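Local coordinates for protein methyl-coenzyme M reductase gamma subunit (PDB 7NKG) that probably contributes, as the gamma subunit, to a factor 430-dependent enzyme that releases methane from methyl-coenzyme M with coenzyme B as thiol partner, at residues G10-A15 with R224-V229; Q16-H21 with R212-R217; D34-A39 with R196-G201; P73-A78 with E128-V133. All coordinates share one frame; numbering follows the deposited sequence.

Contact 1. Residues G10-A15 with R224-V229; sequences GNTSVA and RSDSEV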
# COMPACT_ATOMS: atom_id res chain seq x y z
N GLY C 10 -26.24 41.83 -8.82
CA GLY C 10 -26.24 42.69 -7.64
C GLY C 10 -26.38 44.16 -7.97
O GLY C 10 -26.01 44.59 -9.07
N ASN C 11 -26.91 44.93 -7.01
CA ASN C 11 -27.17 46.36 -7.20
C ASN C 11 -26.59 47.25 -6.08
O ASN C 11 -26.82 48.46 -6.11
CB ASN C 11 -28.68 46.60 -7.31
CG ASN C 11 -29.47 46.22 -6.09
OD1 ASN C 11 -28.96 45.66 -5.12
ND2 ASN C 11 -30.76 46.55 -6.09
N THR C 12 -25.88 46.68 -5.09
CA THR C 12 -25.30 47.50 -4.01
C THR C 12 -23.97 48.12 -4.48
O THR C 12 -23.44 47.71 -5.52
CB THR C 12 -25.09 46.64 -2.75
OG1 THR C 12 -24.05 45.68 -2.99
CG2 THR C 12 -26.37 45.98 -2.25
N SER C 13 -23.39 49.05 -3.68
CA SER C 13 -22.08 49.63 -3.99
C SER C 13 -21.02 48.52 -4.13
O SER C 13 -20.16 48.61 -4.99
CB SER C 13 -21.65 50.60 -2.90
OG SER C 13 -21.50 49.91 -1.66
N VAL C 14 -21.10 47.46 -3.30
CA VAL C 14 -20.15 46.35 -3.37
C VAL C 14 -20.22 45.68 -4.74
O VAL C 14 -19.18 45.45 -5.35
CB VAL C 14 -20.42 45.33 -2.24
CG1 VAL C 14 -19.56 44.08 -2.41
CG2 VAL C 14 -20.18 45.96 -0.87
N ALA C 15 -21.42 45.37 -5.24
CA ALA C 15 -21.59 44.75 -6.55
C ALA C 15 -21.11 45.69 -7.65
O ALA C 15 -20.45 45.25 -8.60
CB ALA C 15 -23.05 44.39 -6.79
N ARG C 224 -26.29 39.70 2.89
CA ARG C 224 -27.71 39.35 2.92
C ARG C 224 -28.57 40.36 2.14
O ARG C 224 -29.60 39.98 1.58
CB ARG C 224 -28.18 39.33 4.39
CG ARG C 224 -29.52 38.66 4.65
CD ARG C 224 -29.99 39.02 6.05
NE ARG C 224 -29.16 38.44 7.11
CZ ARG C 224 -29.29 37.21 7.60
NH1 ARG C 224 -30.17 36.36 7.08
NH2 ARG C 224 -28.51 36.80 8.59
N SER C 225 -28.18 41.65 2.11
CA SER C 225 -28.95 42.69 1.44
C SER C 225 -28.87 42.68 -0.08
O SER C 225 -29.69 43.33 -0.72
CB SER C 225 -28.53 44.06 1.96
OG SER C 225 -27.30 44.51 1.41
N ASP C 226 -27.84 42.02 -0.68
CA ASP C 226 -27.73 42.01 -2.14
C ASP C 226 -28.42 40.75 -2.64
O ASP C 226 -27.78 39.74 -2.98
CB ASP C 226 -26.25 42.10 -2.59
CG ASP C 226 -26.05 42.89 -3.88
OD1 ASP C 226 -27.04 43.10 -4.61
OD2 ASP C 226 -24.92 43.35 -4.11
N SER C 227 -29.76 40.81 -2.66
CA SER C 227 -30.63 39.68 -3.02
C SER C 227 -30.22 38.93 -4.30
O SER C 227 -30.24 37.71 -4.30
CB SER C 227 -32.07 40.16 -3.15
OG SER C 227 -32.44 40.90 -2.00
N GLU C 228 -29.87 39.65 -5.38
CA GLU C 228 -29.51 38.99 -6.64
C GLU C 228 -28.25 38.14 -6.52
O GLU C 228 -28.14 37.16 -7.24
CB GLU C 228 -29.29 39.99 -7.77
CG GLU C 228 -30.52 40.82 -8.12
CD GLU C 228 -30.24 41.90 -9.15
OE1 GLU C 228 -29.15 41.88 -9.77
OE2 GLU C 228 -31.13 42.77 -9.35
N VAL C 229 -27.29 38.55 -5.66
CA VAL C 229 -26.06 37.78 -5.46
C VAL C 229 -26.38 36.49 -4.72
O VAL C 229 -25.93 35.42 -5.13
CB VAL C 229 -24.98 38.62 -4.73
CG1 VAL C 229 -23.74 37.78 -4.45
CG2 VAL C 229 -24.61 39.86 -5.56

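Contact 2. Residues Q16-H21 with R212-R217; sequences QNRRKH and RTTIYR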
# COMPACT_ATOMS: atom_id res chain seq x y z
N GLN C 16 -21.39 47.00 -7.52
CA GLN C 16 -20.94 47.97 -8.51
C GLN C 16 -19.41 48.04 -8.55
O GLN C 16 -18.83 48.09 -9.63
CB GLN C 16 -21.51 49.35 -8.19
CG GLN C 16 -23.03 49.42 -8.42
CD GLN C 16 -23.68 50.60 -7.75
OE1 GLN C 16 -23.02 51.52 -7.24
NE2 GLN C 16 -25.01 50.61 -7.74
N ASN C 17 -18.76 47.99 -7.37
CA ASN C 17 -17.29 48.01 -7.28
C ASN C 17 -16.71 46.71 -7.83
O ASN C 17 -15.70 46.75 -8.51
CB ASN C 17 -16.85 48.21 -5.83
CG ASN C 17 -17.20 49.60 -5.34
OD1 ASN C 17 -17.13 50.60 -6.09
ND2 ASN C 17 -17.61 49.71 -4.09
N ARG C 18 -17.37 45.58 -7.59
CA ARG C 18 -16.93 44.29 -8.15
C ARG C 18 -16.92 44.35 -9.69
O ARG C 18 -15.95 43.93 -10.31
CB ARG C 18 -17.85 43.17 -7.65
CG ARG C 18 -17.49 42.78 -6.23
CD ARG C 18 -18.36 41.71 -5.61
NE ARG C 18 -17.83 41.38 -4.29
CZ ARG C 18 -18.17 40.31 -3.58
NH1 ARG C 18 -19.05 39.44 -4.05
NH2 ARG C 18 -17.61 40.10 -2.39
N ARG C 19 -17.95 44.95 -10.29
CA ARG C 19 -18.00 45.11 -11.76
C ARG C 19 -16.95 46.12 -12.24
O ARG C 19 -16.40 45.94 -13.32
CB ARG C 19 -19.40 45.49 -12.23
CG ARG C 19 -20.40 44.36 -12.03
CD ARG C 19 -21.71 44.63 -12.76
NE ARG C 19 -22.51 45.64 -12.07
CZ ARG C 19 -23.31 45.41 -11.03
NH1 ARG C 19 -23.44 44.18 -10.54
NH2 ARG C 19 -23.99 46.41 -10.47
N LYS C 20 -16.64 47.15 -11.44
CA LYS C 20 -15.56 48.10 -11.79
C LYS C 20 -14.22 47.36 -11.85
O LYS C 20 -13.49 47.51 -12.82
CB LYS C 20 -15.46 49.24 -10.76
CG LYS C 20 -16.51 50.32 -10.93
CD LYS C 20 -16.37 51.41 -9.87
CE LYS C 20 -17.28 52.58 -10.19
NZ LYS C 20 -17.21 53.62 -9.13
N HIS C 21 -13.90 46.54 -10.83
CA HIS C 21 -12.65 45.80 -10.80
C HIS C 21 -12.60 44.79 -11.94
O HIS C 21 -11.57 44.69 -12.61
CB HIS C 21 -12.45 45.09 -9.45
CG HIS C 21 -12.20 46.02 -8.29
ND1 HIS C 21 -11.55 45.59 -7.15
CD2 HIS C 21 -12.52 47.33 -8.15
CE1 HIS C 21 -11.52 46.63 -6.33
NE2 HIS C 21 -12.08 47.71 -6.90
N ARG C 212 -15.84 52.30 -1.60
CA ARG C 212 -15.08 51.70 -2.71
C ARG C 212 -14.87 50.19 -2.58
O ARG C 212 -14.39 49.57 -3.54
CB ARG C 212 -13.71 52.38 -2.81
CG ARG C 212 -13.77 53.85 -3.20
CD ARG C 212 -12.36 54.34 -3.45
NE ARG C 212 -12.27 55.76 -3.80
CZ ARG C 212 -12.47 56.28 -5.01
NH1 ARG C 212 -12.83 55.50 -6.03
NH2 ARG C 212 -12.34 57.59 -5.22
N THR C 213 -15.17 49.59 -1.42
CA THR C 213 -14.87 48.18 -1.21
C THR C 213 -15.72 47.18 -1.99
O THR C 213 -16.92 47.38 -2.19
CB THR C 213 -14.87 47.81 0.28
OG1 THR C 213 -14.32 46.50 0.43
CG2 THR C 213 -16.27 47.89 0.91
N THR C 214 -15.06 46.07 -2.40
CA THR C 214 -15.68 44.91 -3.02
C THR C 214 -16.00 43.84 -1.94
O THR C 214 -16.40 42.76 -2.33
CB THR C 214 -14.75 44.32 -4.10
OG1 THR C 214 -13.52 43.88 -3.50
CG2 THR C 214 -14.48 45.31 -5.24
N ILE C 215 -15.83 44.11 -0.62
CA ILE C 215 -16.18 43.12 0.41
C ILE C 215 -17.53 43.51 1.01
O ILE C 215 -17.79 44.70 1.24
CB ILE C 215 -15.10 43.00 1.55
CG1 ILE C 215 -15.24 41.63 2.27
CG2 ILE C 215 -15.17 44.17 2.58
CD1 ILE C 215 -14.10 41.27 3.23
N TYR C 216 -18.35 42.52 1.32
CA TYR C 216 -19.61 42.77 2.03
C TYR C 216 -19.30 42.73 3.53
O TYR C 216 -18.43 41.96 3.97
CB TYR C 216 -20.66 41.69 1.72
CG TYR C 216 -21.21 41.75 0.31
CD1 TYR C 216 -22.17 42.69 -0.03
CD2 TYR C 216 -20.81 40.84 -0.65
CE1 TYR C 216 -22.73 42.72 -1.31
CE2 TYR C 216 -21.33 40.88 -1.94
CZ TYR C 216 -22.29 41.83 -2.27
OH TYR C 216 -22.79 41.89 -3.55
N ARG C 217 -20.01 43.54 4.33
CA ARG C 217 -19.87 43.52 5.79
C ARG C 217 -21.22 43.89 6.38
O ARG C 217 -21.87 44.82 5.89
CB ARG C 217 -18.81 44.51 6.29
CG ARG C 217 -17.38 43.96 6.32
CD ARG C 217 -16.41 44.87 7.10
NE ARG C 217 -16.75 44.99 8.52
CZ ARG C 217 -16.37 44.15 9.49
NH1 ARG C 217 -15.64 43.07 9.21
NH2 ARG C 217 -16.73 44.38 10.75
O HOH W 1 -12.94 50.07 -5.72

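Contact 3. Residues D34-A39 with R196-G201; sequences DEDLTA and RKVDLG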
# COMPACT_ATOMS: atom_id res chain seq x y z
N ASP C 34 8.61 54.07 -12.11
CA ASP C 34 9.02 52.76 -12.58
C ASP C 34 10.09 52.15 -11.67
O ASP C 34 9.99 50.97 -11.33
CB ASP C 34 9.56 52.84 -14.02
CG ASP C 34 8.51 53.18 -15.07
OD1 ASP C 34 7.31 52.94 -14.81
OD2 ASP C 34 8.89 53.69 -16.14
N GLU C 35 11.08 52.94 -11.23
CA GLU C 35 12.15 52.40 -10.38
C GLU C 35 11.67 52.07 -8.97
O GLU C 35 12.11 51.07 -8.41
CB GLU C 35 13.35 53.34 -10.36
CG GLU C 35 14.10 53.28 -11.66
CD GLU C 35 15.26 54.23 -11.81
OE1 GLU C 35 15.39 55.18 -11.01
OE2 GLU C 35 16.06 54.00 -12.75
N ASP C 36 10.74 52.88 -8.42
CA ASP C 36 10.20 52.58 -7.10
C ASP C 36 9.37 51.28 -7.18
O ASP C 36 9.46 50.45 -6.27
CB ASP C 36 9.35 53.74 -6.53
CG ASP C 36 10.16 54.87 -5.90
OD1 ASP C 36 11.39 54.69 -5.71
OD2 ASP C 36 9.57 55.93 -5.60
N LEU C 37 8.63 51.06 -8.29
CA LEU C 37 7.87 49.81 -8.42
C LEU C 37 8.82 48.61 -8.47
O LEU C 37 8.60 47.60 -7.79
CB LEU C 37 6.98 49.82 -9.66
CG LEU C 37 6.15 48.53 -9.91
CD1 LEU C 37 5.18 48.23 -8.77
CD2 LEU C 37 5.38 48.63 -11.21
N THR C 38 9.91 48.73 -9.25
CA THR C 38 10.88 47.64 -9.35
C THR C 38 11.52 47.37 -7.99
O THR C 38 11.70 46.21 -7.62
CB THR C 38 11.94 47.99 -10.39
OG1 THR C 38 11.28 48.22 -11.64
CG2 THR C 38 12.97 46.89 -10.58
N ALA C 39 11.85 48.44 -7.24
CA ALA C 39 12.47 48.27 -5.93
C ALA C 39 11.55 47.47 -4.98
O ALA C 39 12.01 46.52 -4.35
CB ALA C 39 12.79 49.64 -5.33
N ARG C 196 16.10 52.81 -0.10
CA ARG C 196 15.25 53.96 -0.38
C ARG C 196 13.94 53.84 0.41
O ARG C 196 13.57 52.76 0.90
CB ARG C 196 14.92 54.01 -1.89
CG ARG C 196 13.99 52.86 -2.37
CD ARG C 196 13.62 52.99 -3.82
NE ARG C 196 14.78 52.76 -4.69
CZ ARG C 196 14.92 53.26 -5.92
NH1 ARG C 196 13.97 54.01 -6.47
NH2 ARG C 196 16.01 52.99 -6.63
N LYS C 197 13.22 54.95 0.50
CA LYS C 197 11.90 55.01 1.07
C LYS C 197 10.96 55.24 -0.11
O LYS C 197 11.22 56.14 -0.93
CB LYS C 197 11.77 56.19 2.06
CG LYS C 197 12.33 55.87 3.43
CD LYS C 197 12.30 57.05 4.40
CE LYS C 197 11.03 57.91 4.45
NZ LYS C 197 10.81 58.60 5.76
N VAL C 198 9.94 54.39 -0.26
CA VAL C 198 8.98 54.56 -1.34
C VAL C 198 7.71 55.12 -0.71
O VAL C 198 7.18 54.55 0.25
CB VAL C 198 8.72 53.26 -2.14
CG1 VAL C 198 7.60 53.46 -3.15
CG2 VAL C 198 10.00 52.81 -2.84
N ASP C 199 7.25 56.26 -1.22
CA ASP C 199 6.07 56.94 -0.71
C ASP C 199 4.82 56.46 -1.45
O ASP C 199 4.62 56.82 -2.62
CB ASP C 199 6.25 58.46 -0.85
CG ASP C 199 5.18 59.30 -0.19
OD1 ASP C 199 4.15 58.72 0.26
OD2 ASP C 199 5.35 60.53 -0.12
N LEU C 200 3.99 55.66 -0.77
CA LEU C 200 2.73 55.17 -1.34
C LEU C 200 1.53 56.10 -1.08
O LEU C 200 0.41 55.75 -1.45
CB LEU C 200 2.43 53.75 -0.84
CG LEU C 200 3.51 52.69 -1.10
CD1 LEU C 200 3.05 51.33 -0.58
CD2 LEU C 200 3.88 52.58 -2.58
N GLY C 201 1.76 57.29 -0.53
CA GLY C 201 0.71 58.28 -0.37
C GLY C 201 -0.21 58.05 0.80
O GLY C 201 0.03 57.19 1.65
O HOH W 2 14.43 56.02 -8.58
O HOH W 3 17.12 53.75 -9.17
O HOH W 4 8.70 57.52 -3.46
O HOH W 5 12.19 56.54 -3.73

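Contact 4. Residues P73-A78 with E128-V133; sequences PTPGAA and ERDVEV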
# COMPACT_ATOMS: atom_id res chain seq x y z
N PRO C 73 2.70 36.76 -28.75
CA PRO C 73 3.31 36.80 -27.41
C PRO C 73 3.19 38.20 -26.81
O PRO C 73 3.17 39.20 -27.55
CB PRO C 73 4.79 36.49 -27.66
CG PRO C 73 4.86 35.94 -29.02
CD PRO C 73 3.72 36.51 -29.78
N THR C 74 3.11 38.27 -25.48
CA THR C 74 3.14 39.54 -24.78
C THR C 74 4.58 40.12 -24.94
O THR C 74 5.51 39.35 -25.27
CB THR C 74 2.90 39.34 -23.27
OG1 THR C 74 3.96 38.52 -22.75
CG2 THR C 74 1.57 38.69 -22.95
N PRO C 75 4.83 41.40 -24.61
CA PRO C 75 6.21 41.92 -24.70
C PRO C 75 7.19 41.10 -23.85
O PRO C 75 8.30 40.79 -24.30
CB PRO C 75 6.07 43.37 -24.24
CG PRO C 75 4.63 43.71 -24.49
CD PRO C 75 3.89 42.45 -24.18
N GLY C 76 6.76 40.70 -22.66
CA GLY C 76 7.58 39.88 -21.77
C GLY C 76 7.90 38.51 -22.33
O GLY C 76 9.03 38.04 -22.21
N ALA C 77 6.92 37.85 -22.97
CA ALA C 77 7.14 36.53 -23.56
C ALA C 77 8.07 36.65 -24.77
O ALA C 77 9.01 35.88 -24.90
CB ALA C 77 5.82 35.92 -23.98
N ALA C 78 7.86 37.67 -25.62
CA ALA C 78 8.70 37.89 -26.78
C ALA C 78 10.17 38.10 -26.39
O ALA C 78 11.06 37.61 -27.08
CB ALA C 78 8.19 39.09 -27.56
N GLU C 128 8.23 38.95 -16.39
CA GLU C 128 8.54 40.10 -15.55
C GLU C 128 8.01 41.48 -16.02
O GLU C 128 7.29 42.12 -15.24
CB GLU C 128 10.03 40.20 -15.26
CG GLU C 128 10.31 41.19 -14.14
CD GLU C 128 11.75 41.29 -13.69
OE1 GLU C 128 12.62 40.58 -14.24
OE2 GLU C 128 12.00 42.08 -12.75
N ARG C 129 8.31 41.93 -17.27
CA ARG C 129 7.82 43.26 -17.68
C ARG C 129 6.29 43.32 -17.69
O ARG C 129 5.74 44.35 -17.33
CB ARG C 129 8.42 43.74 -18.99
CG ARG C 129 7.90 43.07 -20.25
CD ARG C 129 8.82 43.41 -21.42
NE ARG C 129 10.15 42.83 -21.23
CZ ARG C 129 11.27 43.24 -21.81
NH1 ARG C 129 11.25 44.26 -22.67
NH2 ARG C 129 12.42 42.65 -21.53
N ASP C 130 5.61 42.19 -18.03
CA ASP C 130 4.14 42.13 -18.01
C ASP C 130 3.64 42.24 -16.58
O ASP C 130 2.63 42.90 -16.33
CB ASP C 130 3.61 40.82 -18.60
CG ASP C 130 4.16 40.45 -19.96
OD1 ASP C 130 4.59 41.37 -20.71
OD2 ASP C 130 4.15 39.26 -20.28
N VAL C 131 4.31 41.56 -15.63
CA VAL C 131 3.87 41.61 -14.23
C VAL C 131 4.08 43.02 -13.65
O VAL C 131 3.35 43.40 -12.74
CB VAL C 131 4.49 40.46 -13.33
CG1 VAL C 131 5.71 40.93 -12.54
CG2 VAL C 131 3.45 39.88 -12.39
N GLU C 132 5.06 43.80 -14.16
CA GLU C 132 5.25 45.18 -13.70
C GLU C 132 4.14 46.08 -14.24
O GLU C 132 3.67 46.95 -13.51
CB GLU C 132 6.61 45.74 -14.15
CG GLU C 132 7.77 45.11 -13.39
CD GLU C 132 9.01 45.97 -13.38
OE1 GLU C 132 9.20 46.74 -14.35
OE2 GLU C 132 9.79 45.87 -12.41
N VAL C 133 3.67 45.85 -15.48
CA VAL C 133 2.54 46.62 -16.03
C VAL C 133 1.30 46.36 -15.16
O VAL C 133 0.61 47.31 -14.79
CB VAL C 133 2.27 46.27 -17.51
CG1 VAL C 133 0.97 46.89 -18.01
CG2 VAL C 133 3.44 46.71 -18.40

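Contact 1. Residues G10-A15 with R224-V229
Asp226 carries most of the polar contact: its carboxylate takes donors from two consecutive residues, Asn11 and Thr12. OD1 takes the backbone N-H of Asn11 at 3.0 Å from N on its syn lone pair, a fairly straight bond. OD2 receives the hydroxyl of Thr12, OG1 to OD2 2.7 Å, with the donor well above the carboxylate plane, 58° out of it. The Thr12 torsion matters here: OG1 sits between the backbone N and the carbonyl carbon (chi1 68°), where it reaches Asp226 and also accepts from Ala15 N in a weak 3.5 Å bond that caps helix 13-23. Asp226 stands at the N-cap position of its own helix, but its side chain makes no capping bond there. Just before Asn11, Gly10 N donates to Glu228 OE1 at 3.1 Å, again from above the carboxylate plane; that oxygen also bonds a polar side chain of a neighbouring subunit.

Van der Waals contact fills in around these bonds. Thr12 CG2 lies against the carboxylate, 3.5 Å from Asp226 CG, and the methyl of Ala15 approaches OD2 of the same group. Val229 CG2 rests 3.9 Å from Gly10 CA, an apolar touch. A beta carbon on Gly10 would run into both Asp226 OD2 and Val229 CG2, and the backbone angles of Gly10 call for glycine by themselves.

The contact thus ties the start of helix 13-23 to the start of the long C-terminal helix 227-245. Tyr216, from the loop that precedes that helix, bonds Asp226 OD2 and packs on Val14 and Val229.

Contact 2. Residues Q16-H21 with R212-R217
Arg18 reaches out of helix 13-23, its chain extended from CG to NE, and grips the carbonyl of Thr214 side-on with two nitrogens. NE lies 2.8 Å and NH2 2.9 Å from Thr214 O, which sits near the guanidinium plane, and the NH2 bond runs nearly along the C=O axis. Tyr216 comes over one guanidinium face with its ring edge, CE2 3.4 Å from Arg18 NH1, the two planes 71° apart. NH1 goes on to a backbone group of a neighbouring subunit. Thr214 CG2 points into the face of the His21 ring, a CH-pi contact 3.5 Å from the ring centroid, and completes the tightly packed part: Arg18, Thr214, Tyr216 and His21. Asn17 ND2 donates to Thr213 O at 3.1 Å from above the carbonyl plane, and also bonds Lys211 O.

Toward Arg212, by contrast, the fit is looser and water-bridged. His21 NE2 does not reach Arg212 O directly; a water near the imidazole plane joins them, 2.8 Å from NE2 and 2.7 Å from Arg212 O. The Arg212 guanidinium is engaged elsewhere, notably with Glu208.

An alanine in place of Arg18 would probably leave Thr214 O without the two donors that Arg18 supplies and open a gap beneath the Tyr216 edge.

Chemically, helix side chains serve carbonyl groups of a loop that has no regular secondary structure. The guanidinium charge is likely to polarise the Thr214 carbonyl and so strengthen the bonds by which the helix holds this loop.

Contact 3. Residues D34-A39 with R196-G201
Asp36 and Val198 bring the two backbones closest, CA to CA 6.2 Å, where helix 34-41 lies against strand 193-201, an edge strand, within this chain, of a three-stranded antiparallel sheet. The chain turns a corner at Arg196, and the gap widens to 8.4 Å between the CA atoms of Ala39 and Arg196.

The side chains bridge that gap with a salt bridge. Arg196 leaves the backbone with CG between N and the carbonyl carbon (chi1 69°) and its chain bends at chi3, which lays its guanidinium beside the helix. NH1 meets Asp36 OD1 at 2.8 Å, the oxygen at the guanidinium edge and the carboxylate turned almost perpendicular, 87° between the planes. Ala39 CB covers part of one guanidinium face, 3.8 Å from NE. Val198 slides past Asp36, its CG2 3.7 Å from Asp36 CG. Glu35 stays too far for a direct ion pair; two waters link its OE1 to NH1 and NH2 of Arg196, one of them by a weak bond.

A leucine in place of Arg196 would probably leave the Asp36 carboxylate without its mate in charge and break both water bridges to Glu35.

Backbone bonds of Val198 to Met185 face the sheet, while water serves neighbouring polar groups of the strand: one donates to Asp36 OD1 and Lys197 O, and another donates to Asp36 OD2 at 2.8 Å while accepting from Asp199 N at 3.0 Å.

Contact 4. Residues P73-A78 with E128-V133
The flat carboxylate of Asp130 faces the first turn of helix 75-79 with the syn sides of both oxygens, and each takes one donor from it. Thr74 OG1 bonds OD2 at 2.6 Å, 24° out of the carboxylate plane; Gly76 N bonds OD1 at 3.0 Å, 26° out of it. Two bonds, one to each oxygen, should fix the rotation of the group. Pro75 CD comes up to OD1 as well, 3.7 Å away.

Within this contact the Thr74 hydroxyl has two roles. Its OG1, lodged between the backbone N and the carbonyl carbon (chi1 61°), donates to Asp130 and accepts from Ala77 N at 3.0 Å, making Thr74 the N-cap of its helix. With Gly76 N held too, the aspartate takes one N-H of that first turn, and its negative charge is probably favoured by the positive end of the helix dipole.

Arg129 packs its aliphatic part alongside: CG lies 3.5 Å from Gly76 CA, and CD is 3.7 Å from Pro75 C. The close approach depends on glycine, since a beta carbon at Gly76 would collide with Asp130 OD2. Arg129 turns its NE to Asp81 in a salt bridge.

Short helix 75-79 is thus docked on the first turn of helix 128-140, which follows directly on strand 122-127. On the same turn, Val131 packs on strands 83-90 and 122-127 of the four-stranded antiparallel sheet, and Thr74 OG1 makes a weak bond to the backbone of a neighbouring subunit.

Overall arrangement
The four contacts form two pairs. Contacts 1 and 2 share helix 13-23, with centres 10 Å apart; Tyr216 OH meets Asp226 OD2 at 2.6 Å and Arg19 NH1 lies 3.0 Å from Gly10 O, both probable hydrogen bonds, so the two contacts are joined by polar contacts. Contacts 3 and 4, centres 20 Å apart, touch where Thr38 OG1 lies 2.9 Å from Glu132 OE2. The pairs do not meet: contacts 1 and 3 are centred 37 Å apart, and contacts 2 and 4 come no nearer than about 13 Å between nearest atoms. None of these segments includes the residues of this chain that line the factor 430 pocket, but the Ile215 side chain in contact 2 lies about 12 Å from the cofactor.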